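Plasmid pRiA4b Orf3-like domain-containing protein (Methanosarcina mazei, PDB 2I1S) is of unknown function but belongs to the plasmid pRiA4b ORF-3-like family and is built around a mixed beta-sheet. Local coordinates at residues L11-K16 and Q42-W47. Numbering follows the deposited sequence. Where two conformers were deposited one is given.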
loop_
_atom_site.group_PDB
_atom_site.type_symbol
_atom_site.label_atom_id
_atom_site.label_comp_id
_atom_site.label_asym_id
_atom_site.label_seq_id
_atom_site.Cartn_x
_atom_site.Cartn_y
_atom_site.Cartn_z
ATOM N N LEU A 11 -4.148 -10.392 0.359
ATOM C CA LEU A 11 -3.295 -9.551 -0.479
ATOM C C LEU A 11 -1.970 -9.321 0.199
ATOM O O LEU A 11 -1.950 -9.080 1.402
ATOM C CB LEU A 11 -3.976 -8.184 -0.711
ATOM C CG LEU A 11 -5.326 -8.206 -1.437
ATOM C CD1 LEU A 11 -5.895 -6.780 -1.537
ATOM C CD2 LEU A 11 -5.275 -8.893 -2.852
ATOM N N LYS A 12 -0.861 -9.389 -0.530
ATOM C CA LYS A 12 0.365 -8.789 -0.000
ATOM C C LYS A 12 0.575 -7.441 -0.647
ATOM O O LYS A 12 0.307 -7.265 -1.837
ATOM C CB LYS A 12 1.579 -9.667 -0.218
ATOM C CG LYS A 12 2.798 -9.227 0.572
ATOM C CD LYS A 12 3.964 -10.121 0.245
ATOM C CE LYS A 12 5.221 -9.524 0.862
ATOM N NZ LYS A 12 6.483 -10.184 0.445
ATOM N N LEU A 13 0.999 -6.478 0.167
ATOM C CA LEU A 13 1.313 -5.110 -0.272
ATOM C C LEU A 13 2.754 -4.819 0.061
ATOM O O LEU A 13 3.137 -4.903 1.241
ATOM C CB LEU A 13 0.457 -4.087 0.451
ATOM C CG LEU A 13 -1.041 -4.380 0.606
ATOM C CD1 LEU A 13 -1.713 -3.230 1.327
ATOM C CD2 LEU A 13 -1.715 -4.662 -0.723
ATOM N N SER A 14 3.564 -4.504 -0.953
ATOM C CA SER A 14 4.970 -4.194 -0.715
ATOM C C SER A 14 5.374 -2.868 -1.329
ATOM O O SER A 14 5.078 -2.586 -2.488
ATOM C CB SER A 14 5.908 -5.338 -1.174
ATOM O OG SER A 14 6.273 -5.267 -2.550
ATOM N N ILE A 15 6.046 -2.048 -0.534
ATOM C CA ILE A 15 6.653 -0.839 -1.055
ATOM C C ILE A 15 7.834 -1.272 -1.945
ATOM O O ILE A 15 8.769 -1.965 -1.483
ATOM C CB ILE A 15 7.123 0.123 0.082
ATOM C CG1 ILE A 15 5.944 0.711 0.802
ATOM C CG2 ILE A 15 7.923 1.303 -0.498
ATOM C CD1 ILE A 15 6.344 1.539 1.978
ATOM N N LYS A 16 7.776 -0.884 -3.216
ATOM C CA LYS A 16 8.912 -1.085 -4.140
ATOM C C LYS A 16 10.117 -0.186 -3.902
ATOM O O LYS A 16 9.979 0.982 -3.565
ATOM C CB LYS A 16 8.482 -0.776 -5.556
ATOM C CG LYS A 16 7.583 -1.811 -6.167
ATOM C CD LYS A 16 7.287 -1.382 -7.576
ATOM C CE LYS A 16 8.585 -1.178 -8.339
ATOM N NZ LYS A 16 8.338 -1.475 -9.786
ATOM N N GLN A 42 -3.877 3.088 2.269
ATOM C CA GLN A 42 -3.560 4.282 3.061
ATOM C C GLN A 42 -3.457 3.950 4.549
ATOM O O GLN A 42 -2.607 4.511 5.265
ATOM C CB GLN A 42 -4.611 5.411 2.864
ATOM C CG GLN A 42 -4.624 6.088 1.507
ATOM C CD GLN A 42 -3.347 6.822 1.203
ATOM O OE1 GLN A 42 -3.015 7.781 1.858
ATOM N NE2 GLN A 42 -2.641 6.393 0.164
ATOM N N ALA A 43 -4.342 3.058 4.995
ATOM C CA ALA A 43 -4.471 2.635 6.385
ATOM C C ALA A 43 -3.273 1.840 6.862
ATOM O O ALA A 43 -2.693 2.183 7.892
ATOM C CB ALA A 43 -5.751 1.839 6.585
ATOM N N VAL A 44 -2.864 0.831 6.086
ATOM C CA VAL A 44 -1.741 -0.059 6.474
ATOM C C VAL A 44 -0.394 0.624 6.436
ATOM O O VAL A 44 0.509 0.256 7.216
ATOM C CB VAL A 44 -1.680 -1.458 5.719
ATOM C CG1 VAL A 44 -2.888 -2.239 5.992
ATOM C CG2 VAL A 44 -1.441 -1.297 4.205
ATOM N N MET A 45 -0.294 1.638 5.570
ATOM C CA MET A 45 0.911 2.469 5.409
ATOM C C MET A 45 0.935 3.713 6.259
ATOM O O MET A 45 1.892 4.496 6.204
ATOM C CB MET A 45 1.099 2.856 3.943
ATOM C CG MET A 45 1.457 1.650 3.017
ATOM S SD MET A 45 2.685 0.442 3.567
ATOM C CE MET A 45 2.402 -0.762 2.293
ATOM N N ASP A 46 -0.118 3.931 7.039
ATOM C CA ASP A 46 -0.226 5.130 7.863
ATOM C C ASP A 46 0.007 6.438 7.045
ATOM O O ASP A 46 0.663 7.415 7.474
ATOM C CB ASP A 46 0.685 4.972 9.092
ATOM C CG ASP A 46 0.415 6.014 10.162
ATOM O OD1 ASP A 46 -0.629 6.718 10.069
ATOM O OD2 ASP A 46 1.252 6.113 11.104
ATOM N N TRP A 47 -0.551 6.434 5.835
ATOM C CA TRP A 47 -0.532 7.598 4.974
ATOM C C TRP A 47 -1.770 8.483 5.233
ATOM O O TRP A 47 -2.690 8.097 5.947
ATOM C CB TRP A 47 -0.406 7.156 3.509
ATOM C CG TRP A 47 0.981 6.691 3.117
ATOM C CD1 TRP A 47 2.175 7.056 3.701
ATOM C CD2 TRP A 47 1.330 5.808 2.028
ATOM N NE1 TRP A 47 3.220 6.445 3.061
ATOM C CE2 TRP A 47 2.736 5.677 2.033
ATOM C CE3 TRP A 47 0.589 5.121 1.051
ATOM C CZ2 TRP A 47 3.420 4.869 1.107
ATOM C CZ3 TRP A 47 1.283 4.300 0.127
ATOM C CH2 TRP A 47 2.676 4.210 0.153
#
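Met45 bends at its second torsion (chi2 -44°) and then runs out extended, which carries its terminal methyl to Leu13 and Ile15 of the strand and its sulfur alongside Ile15; on Leu13, CG stands anti to the carbonyl carbon (chi1 -44°) and CD1 reaches Val44. The pair illustrates how alternate residues of a strand meet a helix end through apolar side chains. Met45 CE lies 4.1 Å from Ile15 CG1 and also touches Leu13 CB, bridging the two strand residues. Its SD is 4.1 Å from Ile15 CD1, the two side chains running antiparallel, alongside each other. Leu13 instead meets Val44 nearly perpendicularly, and their methyls CD1 and CG2 press together at 3.5 Å, tight for two carbons. On the helix side, a Schellman motif with positive phi at Asp46 ends the helix, and Trp47 N donates a hydrogen bond back to Gln42 O at 2.9 Å. One face of the Trp47 indole lies against Met45, whose CB is 3.5 Å from the ring plane near the ring's middle. All four touching residues are buried, and the contact's centre is about 2 Å from the centre of the folded chain. Strand 7-15 is flanked by strands 22-29 and 111-122, and helix 34-44 packs its C-terminal end against this sheet, where Val44 also touches Ile26 and Val44 O accepts a hydrogen bond from Arg24 NE.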